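Local coordinates for DNA mismatch repair protein MutS (Thermus aquaticus, PDB 1EWQ) that takes part in DNA mismatch repair, binding mismatched DNA and ATP and showing a weak ATPase activity, at residues S237-R242 against A516-A521; G284-Q289 against L329-R334; A675-V680 against F698-L703. All coordinates share one frame; numbering follows the deposited sequence.

Interaction 1: residues S237-R242 against A516-A521; sequences SLQPFR and ALREAA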
loop_
_atom_site.group_PDB
_atom_site.type_symbol
_atom_site.label_atom_id
_atom_site.label_comp_id
_atom_site.label_asym_id
_atom_site.label_seq_id
_atom_site.Cartn_x
_atom_site.Cartn_y
_atom_site.Cartn_z
ATOM N N SER C 237 8.937 -33.540 0.075
ATOM C CA SER C 237 10.064 -33.873 0.929
ATOM C C SER C 237 9.577 -33.456 2.317
ATOM O O SER C 237 9.282 -32.283 2.566
ATOM C CB SER C 237 11.300 -33.074 0.534
ATOM O OG SER C 237 12.354 -33.351 1.434
ATOM N N LEU C 238 9.471 -34.418 3.219
ATOM C CA LEU C 238 8.967 -34.121 4.546
ATOM C C LEU C 238 9.828 -34.637 5.676
ATOM O O LEU C 238 10.403 -35.718 5.598
ATOM C CB LEU C 238 7.564 -34.710 4.711
ATOM C CG LEU C 238 6.459 -34.356 3.704
ATOM C CD1 LEU C 238 5.469 -35.524 3.616
ATOM C CD2 LEU C 238 5.751 -33.081 4.117
ATOM N N GLN C 239 9.899 -33.839 6.732
ATOM C CA GLN C 239 10.618 -34.209 7.938
ATOM C C GLN C 239 9.605 -35.017 8.755
ATOM O O GLN C 239 8.403 -34.923 8.525
ATOM C CB GLN C 239 11.029 -32.955 8.715
ATOM C CG GLN C 239 12.280 -32.271 8.189
ATOM C CD GLN C 239 13.490 -33.202 8.218
ATOM O OE1 GLN C 239 13.798 -33.883 7.231
ATOM N NE2 GLN C 239 14.170 -33.251 9.365
ATOM N N PRO C 240 10.077 -35.832 9.703
ATOM C CA PRO C 240 9.128 -36.612 10.502
ATOM C C PRO C 240 8.073 -35.692 11.116
ATOM O O PRO C 240 8.398 -34.648 11.663
ATOM C CB PRO C 240 10.022 -37.265 11.553
ATOM C CG PRO C 240 11.334 -37.452 10.794
ATOM C CD PRO C 240 11.475 -36.150 10.058
ATOM N N PHE C 241 6.806 -36.074 11.014
ATOM C CA PHE C 241 5.743 -35.252 11.569
ATOM C C PHE C 241 5.862 -35.124 13.082
ATOM O O PHE C 241 6.120 -36.101 13.776
ATOM C CB PHE C 241 4.362 -35.827 11.256
ATOM C CG PHE C 241 3.232 -34.992 11.795
ATOM C CD1 PHE C 241 2.757 -33.892 11.085
ATOM C CD2 PHE C 241 2.653 -35.290 13.021
ATOM C CE1 PHE C 241 1.718 -33.105 11.589
ATOM C CE2 PHE C 241 1.613 -34.508 13.536
ATOM C CZ PHE C 241 1.145 -33.415 12.819
ATOM N N ARG C 242 5.654 -33.913 13.583
ATOM C CA ARG C 242 5.712 -33.672 15.012
ATOM C C ARG C 242 4.367 -33.303 15.612
ATOM O O ARG C 242 3.791 -32.260 15.302
ATOM C CB ARG C 242 6.708 -32.567 15.335
ATOM C CG ARG C 242 8.154 -32.986 15.219
ATOM C CD ARG C 242 8.971 -32.246 16.259
ATOM N NE ARG C 242 8.888 -30.808 16.066
ATOM C CZ ARG C 242 8.598 -29.932 17.024
ATOM N NH1 ARG C 242 8.358 -30.346 18.262
ATOM N NH2 ARG C 242 8.554 -28.636 16.740
ATOM N N ALA C 516 22.956 -35.179 4.754
ATOM C CA ALA C 516 24.125 -34.595 5.413
ATOM C C ALA C 516 24.009 -33.074 5.329
ATOM O O ALA C 516 24.410 -32.355 6.241
ATOM C CB ALA C 516 25.426 -35.075 4.745
ATOM N N LEU C 517 23.449 -32.589 4.229
ATOM C CA LEU C 517 23.264 -31.159 4.055
ATOM C C LEU C 517 22.323 -30.630 5.130
ATOM O O LEU C 517 22.623 -29.638 5.767
ATOM C CB LEU C 517 22.699 -30.862 2.668
ATOM C CG LEU C 517 23.709 -30.508 1.574
ATOM C CD1 LEU C 517 24.831 -31.508 1.556
ATOM C CD2 LEU C 517 22.994 -30.459 0.221
ATOM N N ARG C 518 21.186 -31.292 5.328
ATOM C CA ARG C 518 20.235 -30.862 6.350
ATOM C C ARG C 518 20.915 -30.824 7.722
ATOM O O ARG C 518 20.813 -29.847 8.458
ATOM C CB ARG C 518 19.043 -31.816 6.409
ATOM C CG ARG C 518 18.128 -31.759 5.196
ATOM C CD ARG C 518 16.915 -32.695 5.349
ATOM N NE ARG C 518 15.969 -32.507 4.257
ATOM C CZ ARG C 518 15.127 -31.483 4.172
ATOM N NH1 ARG C 518 15.098 -30.550 5.128
ATOM N NH2 ARG C 518 14.325 -31.375 3.119
ATOM N N GLU C 519 21.603 -31.911 8.044
ATOM C CA GLU C 519 22.326 -32.073 9.300
ATOM C C GLU C 519 23.334 -30.944 9.522
ATOM O O GLU C 519 23.392 -30.362 10.605
ATOM C CB GLU C 519 23.018 -33.442 9.281
ATOM C CG GLU C 519 24.125 -33.650 10.283
ATOM C CD GLU C 519 24.578 -35.107 10.332
ATOM O OE1 GLU C 519 24.667 -35.757 9.254
ATOM O OE2 GLU C 519 24.852 -35.600 11.453
ATOM N N ALA C 520 24.123 -30.634 8.494
ATOM C CA ALA C 520 25.101 -29.557 8.593
ATOM C C ALA C 520 24.337 -28.246 8.795
ATOM O O ALA C 520 24.786 -27.343 9.502
ATOM C CB ALA C 520 25.931 -29.486 7.323
ATOM N N ALA C 521 23.171 -28.154 8.167
ATOM C CA ALA C 521 22.343 -26.964 8.280
ATOM C C ALA C 521 21.782 -26.773 9.687
ATOM O O ALA C 521 21.718 -25.640 10.173
ATOM C CB ALA C 521 21.200 -27.019 7.259
#

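Interaction 2: residues G284-Q289 against L329-R334; sequences GRRLLQ and LADLER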
loop_
_atom_site.group_PDB
_atom_site.type_symbol
_atom_site.label_atom_id
_atom_site.label_comp_id
_atom_site.label_asym_id
_atom_site.label_seq_id
_atom_site.Cartn_x
_atom_site.Cartn_y
_atom_site.Cartn_z
ATOM N N GLY C 284 19.280 -20.014 10.672
ATOM C CA GLY C 284 19.505 -19.430 11.981
ATOM C C GLY C 284 18.404 -18.450 12.332
ATOM O O GLY C 284 17.882 -18.481 13.436
ATOM N N ARG C 285 18.043 -17.571 11.407
ATOM C CA ARG C 285 16.960 -16.627 11.687
ATOM C C ARG C 285 15.684 -17.404 11.996
ATOM O O ARG C 285 14.926 -17.033 12.891
ATOM C CB ARG C 285 16.702 -15.698 10.493
ATOM C CG ARG C 285 15.541 -14.744 10.729
ATOM C CD ARG C 285 15.371 -13.731 9.602
ATOM N NE ARG C 285 16.532 -12.855 9.487
ATOM C CZ ARG C 285 16.700 -11.942 8.535
ATOM N NH1 ARG C 285 15.778 -11.758 7.596
ATOM N NH2 ARG C 285 17.815 -11.228 8.508
ATOM N N ARG C 286 15.449 -18.481 11.245
ATOM C CA ARG C 286 14.263 -19.308 11.455
ATOM C C ARG C 286 14.298 -20.010 12.817
ATOM O O ARG C 286 13.286 -20.065 13.519
ATOM C CB ARG C 286 14.112 -20.343 10.331
ATOM C CG ARG C 286 13.663 -19.750 8.963
ATOM C CD ARG C 286 13.149 -20.852 8.010
ATOM N NE ARG C 286 14.187 -21.825 7.675
ATOM C CZ ARG C 286 15.035 -21.684 6.662
ATOM N NH1 ARG C 286 14.960 -20.615 5.876
ATOM N NH2 ARG C 286 15.983 -22.587 6.458
ATOM N N LEU C 287 15.455 -20.545 13.193
ATOM C CA LEU C 287 15.580 -21.208 14.480
ATOM C C LEU C 287 15.328 -20.202 15.610
ATOM O O LEU C 287 14.616 -20.507 16.570
ATOM C CB LEU C 287 16.973 -21.805 14.652
ATOM C CG LEU C 287 17.174 -22.546 15.980
ATOM C CD1 LEU C 287 16.334 -23.833 15.950
ATOM C CD2 LEU C 287 18.661 -22.876 16.185
ATOM N N LEU C 288 15.905 -19.004 15.497
ATOM C CA LEU C 288 15.708 -17.997 16.530
ATOM C C LEU C 288 14.230 -17.635 16.624
ATOM O O LEU C 288 13.691 -17.477 17.706
ATOM C CB LEU C 288 16.541 -16.737 16.243
ATOM C CG LEU C 288 16.393 -15.602 17.267
ATOM C CD1 LEU C 288 16.500 -16.158 18.686
ATOM C CD2 LEU C 288 17.456 -14.530 17.018
ATOM N N GLN C 289 13.571 -17.512 15.481
ATOM C CA GLN C 289 12.163 -17.169 15.498
ATOM C C GLN C 289 11.362 -18.292 16.150
ATOM O O GLN C 289 10.400 -18.046 16.875
ATOM C CB GLN C 289 11.650 -16.905 14.082
ATOM C CG GLN C 289 10.184 -16.519 14.071
ATOM C CD GLN C 289 9.763 -15.816 12.796
ATOM O OE1 GLN C 289 10.060 -16.273 11.696
ATOM N NE2 GLN C 289 9.051 -14.701 12.942
ATOM N N LEU C 329 27.418 -18.382 4.049
ATOM C CA LEU C 329 26.730 -19.674 3.999
ATOM C C LEU C 329 25.313 -19.619 3.416
ATOM O O LEU C 329 24.437 -18.929 3.934
ATOM C CB LEU C 329 26.671 -20.293 5.398
ATOM C CG LEU C 329 26.429 -21.799 5.428
ATOM C CD1 LEU C 329 27.686 -22.500 4.953
ATOM C CD2 LEU C 329 26.061 -22.257 6.831
ATOM N N ALA C 330 25.087 -20.351 2.334
ATOM C CA ALA C 330 23.759 -20.381 1.734
ATOM C C ALA C 330 22.823 -21.179 2.660
ATOM O O ALA C 330 23.268 -21.750 3.657
ATOM C CB ALA C 330 23.824 -21.026 0.352
ATOM N N ASP C 331 21.533 -21.193 2.330
ATOM C CA ASP C 331 20.504 -21.914 3.093
ATOM C C ASP C 331 20.551 -23.395 2.667
ATOM O O ASP C 331 19.874 -23.795 1.713
ATOM C CB ASP C 331 19.126 -21.317 2.758
ATOM C CG ASP C 331 17.990 -21.923 3.581
ATOM O OD1 ASP C 331 18.117 -23.082 4.038
ATOM O OD2 ASP C 331 16.959 -21.236 3.750
ATOM N N LEU C 332 21.341 -24.202 3.368
ATOM C CA LEU C 332 21.487 -25.610 3.021
ATOM C C LEU C 332 20.261 -26.485 3.271
ATOM O O LEU C 332 20.136 -27.573 2.692
ATOM C CB LEU C 332 22.704 -26.194 3.737
ATOM C CG LEU C 332 24.055 -25.934 3.051
ATOM C CD1 LEU C 332 24.178 -24.469 2.671
ATOM C CD2 LEU C 332 25.185 -26.369 3.973
ATOM N N GLU C 333 19.366 -26.017 4.131
ATOM C CA GLU C 333 18.151 -26.751 4.426
ATOM C C GLU C 333 17.189 -26.643 3.233
ATOM O O GLU C 333 16.641 -27.653 2.775
ATOM C CB GLU C 333 17.512 -26.210 5.707
ATOM C CG GLU C 333 16.119 -26.745 5.987
ATOM C CD GLU C 333 15.622 -26.385 7.380
ATOM O OE1 GLU C 333 15.873 -25.246 7.836
ATOM O OE2 GLU C 333 14.968 -27.238 8.010
ATOM N N ARG C 334 16.988 -25.430 2.723
ATOM C CA ARG C 334 16.106 -25.248 1.568
ATOM C C ARG C 334 16.759 -25.791 0.293
ATOM O O ARG C 334 16.081 -26.196 -0.648
ATOM C CB ARG C 334 15.749 -23.769 1.392
ATOM C CG ARG C 334 14.577 -23.361 2.250
ATOM C CD ARG C 334 14.224 -21.895 2.115
ATOM N NE ARG C 334 13.064 -21.572 2.943
ATOM C CZ ARG C 334 12.699 -20.341 3.278
ATOM N NH1 ARG C 334 13.405 -19.301 2.865
ATOM N NH2 ARG C 334 11.616 -20.153 4.012
HETATM O O HOH W 1 14.066 -23.975 9.398
#

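Interaction 3: residues A675-V680 against F698-L703; sequences AIATAV and FELTAL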
loop_
_atom_site.group_PDB
_atom_site.type_symbol
_atom_site.label_atom_id
_atom_site.label_comp_id
_atom_site.label_asym_id
_atom_site.label_seq_id
_atom_site.Cartn_x
_atom_site.Cartn_y
_atom_site.Cartn_z
ATOM N N ALA C 675 -14.743 -0.902 41.818
ATOM C CA ALA C 675 -15.228 -2.208 42.258
ATOM C C ALA C 675 -14.690 -3.323 41.374
ATOM O O ALA C 675 -14.212 -4.332 41.873
ATOM C CB ALA C 675 -16.746 -2.239 42.241
ATOM N N ILE C 676 -14.783 -3.135 40.057
ATOM C CA ILE C 676 -14.307 -4.140 39.112
ATOM C C ILE C 676 -12.793 -4.276 39.222
ATOM O O ILE C 676 -12.259 -5.386 39.256
ATOM C CB ILE C 676 -14.637 -3.764 37.645
ATOM C CG1 ILE C 676 -16.133 -3.484 37.490
ATOM C CG2 ILE C 676 -14.225 -4.904 36.714
ATOM C CD1 ILE C 676 -17.031 -4.672 37.815
ATOM N N ALA C 677 -12.103 -3.142 39.269
ATOM C CA ALA C 677 -10.650 -3.177 39.370
ATOM C C ALA C 677 -10.220 -3.936 40.626
ATOM O O ALA C 677 -9.239 -4.676 40.597
ATOM C CB ALA C 677 -10.088 -1.760 39.387
ATOM N N THR C 678 -10.971 -3.758 41.716
ATOM C CA THR C 678 -10.665 -4.416 42.994
ATOM C C THR C 678 -10.878 -5.926 42.975
ATOM O O THR C 678 -10.011 -6.696 43.418
ATOM C CB THR C 678 -11.512 -3.841 44.151
ATOM O OG1 THR C 678 -11.156 -2.473 44.382
ATOM C CG2 THR C 678 -11.267 -4.631 45.422
ATOM N N ALA C 679 -12.035 -6.347 42.478
ATOM C CA ALA C 679 -12.368 -7.763 42.392
ATOM C C ALA C 679 -11.335 -8.467 41.523
ATOM O O ALA C 679 -10.894 -9.571 41.835
ATOM C CB ALA C 679 -13.776 -7.942 41.797
ATOM N N VAL C 680 -10.961 -7.825 40.420
ATOM C CA VAL C 680 -9.970 -8.386 39.514
ATOM C C VAL C 680 -8.627 -8.470 40.233
ATOM O O VAL C 680 -7.937 -9.480 40.151
ATOM C CB VAL C 680 -9.816 -7.519 38.239
ATOM C CG1 VAL C 680 -8.619 -7.991 37.427
ATOM C CG2 VAL C 680 -11.096 -7.605 37.396
ATOM N N PHE C 698 -6.097 5.305 43.470
ATOM C CA PHE C 698 -5.386 5.320 44.745
ATOM C C PHE C 698 -6.121 4.334 45.648
ATOM O O PHE C 698 -5.537 3.735 46.545
ATOM C CB PHE C 698 -5.418 6.708 45.400
ATOM C CG PHE C 698 -4.469 7.703 44.792
ATOM C CD1 PHE C 698 -4.823 8.423 43.651
ATOM C CD2 PHE C 698 -3.223 7.937 45.376
ATOM C CE1 PHE C 698 -3.958 9.366 43.098
ATOM C CE2 PHE C 698 -2.345 8.880 44.828
ATOM C CZ PHE C 698 -2.717 9.597 43.686
ATOM N N GLU C 699 -7.415 4.173 45.395
ATOM C CA GLU C 699 -8.221 3.271 46.190
ATOM C C GLU C 699 -7.642 1.849 46.207
ATOM O O GLU C 699 -7.705 1.171 47.228
ATOM C CB GLU C 699 -9.687 3.275 45.705
ATOM C CG GLU C 699 -9.880 3.590 44.236
ATOM C CD GLU C 699 -9.804 5.082 43.927
ATOM O OE1 GLU C 699 -10.837 5.791 44.043
ATOM O OE2 GLU C 699 -8.700 5.538 43.575
ATOM N N LEU C 700 -7.052 1.410 45.098
ATOM C CA LEU C 700 -6.469 0.065 45.035
ATOM C C LEU C 700 -5.200 -0.065 45.880
ATOM O O LEU C 700 -4.863 -1.159 46.332
ATOM C CB LEU C 700 -6.142 -0.319 43.588
ATOM C CG LEU C 700 -7.321 -0.499 42.622
ATOM C CD1 LEU C 700 -6.807 -0.966 41.252
ATOM C CD2 LEU C 700 -8.278 -1.519 43.184
ATOM N N THR C 701 -4.505 1.048 46.101
ATOM C CA THR C 701 -3.262 1.024 46.880
ATOM C C THR C 701 -3.414 0.642 48.354
ATOM O O THR C 701 -2.439 0.256 49.000
ATOM C CB THR C 701 -2.544 2.384 46.841
ATOM O OG1 THR C 701 -3.273 3.333 47.625
ATOM C CG2 THR C 701 -2.438 2.891 45.402
ATOM N N ALA C 702 -4.624 0.729 48.891
ATOM C CA ALA C 702 -4.823 0.407 50.301
ATOM C C ALA C 702 -5.604 -0.868 50.623
ATOM O O ALA C 702 -6.094 -1.021 51.735
ATOM C CB ALA C 702 -5.476 1.594 50.999
ATOM N N LEU C 703 -5.716 -1.794 49.681
ATOM C CA LEU C 703 -6.466 -3.014 49.962
ATOM C C LEU C 703 -5.798 -3.845 51.058
ATOM O O LEU C 703 -4.600 -3.705 51.318
ATOM C CB LEU C 703 -6.614 -3.841 48.686
ATOM C CG LEU C 703 -7.347 -3.115 47.560
ATOM C CD1 LEU C 703 -7.388 -3.991 46.313
ATOM C CD2 LEU C 703 -8.747 -2.764 48.022
#

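Interaction 1: residues S237-R242 against A516-A521
Over one face of the R518 guanidinium lies the amide oxygen of Q239, OE1, with the amide plane turned only 17° from that of the guanidinium. The oxygen sits toward the inner end of the arginine's flat group: Q239 OE1 stands 3.8 Å from R518 CD and 3.9 Å from R518 NE, while CZ and NH1 are slightly farther. The two chains slide past each other in opposite directions. R518 reaches out extended from CG to NE, whereas Q239 bends at its second torsion (chi2 -59°), which brings the amide back toward the helix. S237 approaches the guanidinium obliquely; its OG is 3.3 Å from R518 NH2, a weak and poorly angled hydrogen bond made doubtful by the less certain place of OG. The charge is met elsewhere: NH2 forms a salt bridge with E340, and NH1 donates to the backbone oxygen of T152. Q239 in turn bonds through its backbone to G153, next to T152, so the same turn serves both partners. This is an interdomain contact, in which an arginine of a long domain III helix reaches the loop joining helix 215-232 to edge strand 242-243 of the domain II sheet.

Interaction 2: residues G284-Q289 against L329-R334
R286 sends its guanidinium from helix 282-293 against the carboxylates of D331 and E333, and every nitrogen of the group finds a partner. NH1 donates to D331 OD2 at 3.0 Å and also to the backbone oxygen of R129. NH2 gives one bond to E333 OE1, again 3.0 Å long, and a second, at 3.2 Å, to the D331 OD2 that NH1 already holds. NE donates to a water 2.8 Å away, which in turn donates a hydrogen bond to E333 OE1.

The grip on D331 is end-on, two nitrogens on one oxygen. Both arrive on the syn side and from the same face of the carboxylate, whose plane lies 20° from that of the guanidinium. E333 OE1 is met on its anti side instead, its carboxylate turned 54° away. D331 has a further duty: with CG anti to its own backbone N (chi1 -176°), its OD1 can accept from R334 N at 2.9 Å, and weakly from E333 N, capping the helix start.

R334 brings a second positive charge. R286 NH1 sits 3.4 Å above the centre of the R334 guanidinium, and the carboxylate of D331 close to both probably helps to balance the two charges; R334 itself is tied to S151 OG and to the backbone oxygens of P128 and E130. With a methionine in place of R286, E333 OE1 would probably be left without its cationic mate and D331 OD2 with only the distant charge of R334, and the E333 carboxylate is likely to be freer to turn. The arrangement is a salt-bridge network built around an aspartate N-cap, joining the start of helix 332-340 to helix 282-293 within domain III.

Interaction 3: residues A675-V680 against F698-L703
T678 and L700 lie alongside each other with their side chains running in opposite directions, at the point where the two backbones come nearest, CA to CA 6.5 Å. Each branch of the leucine has its own neighbour on helix 670-687. L700 CD1 rests on the methyl of A677, 3.9 Å from its CB, while L700 CD2 passes beside the threonine and comes within 3.3 Å of T678 OG1. That closeness is a methyl packed against an oxygen; the hydroxyl makes its hydrogen bond to the backbone oxygen of V674, one turn earlier in its own helix. The first torsion of T678 (chi1 -66°) sets OG1 beside the backbone N, near enough for this bond, and turns CG2 anti to that N.

The methyl so placed meets L703, whose side chain crosses that of T678 obliquely. CG2 faces the end of the leucine, 4.0 Å from L703 CD1 and about as far from CD2. L700 and L703 therefore take the two arms of the threonine's branch, hydroxyl and methyl.

Helix 670-687 is the crossover between parallel strands 657-662 and 690-694 of the P-loop domain, and the short helix 698-701 follows the second of them. L700 also touches L580 of strand 578-582, and its side chain is about 10 Å from that of K589 in the predicted ATP site. L758 of the second subunit packs on T678. The contact is mainly apolar: with the threonine hydroxyl bonded within its own helix, it rests on the fit of methyl groups, one of them against that hydroxyl, and not on directional bonds between the segments.

In the fold
From the N terminus, the chain first passes 237-242, the loop before strand 242-243, and closes interaction 1 only after 273 further residues, on helix 514-540. Interaction 2 is nested inside that loop, with 39 mostly helical residues between its segments. The two touch: A521 CB of the long helix packs 3.9 Å from L332 CB, so a run of contacts leads from helix 282-293 through 332-340 and 514-540 of domain III to the loop that enters the domain II sheet. Interaction 3 comes later, in series with both, and closes a short loop of 17 residues within domain V. Its centre is about 54 Å from that of interaction 1 and 49 Å from that of interaction 2.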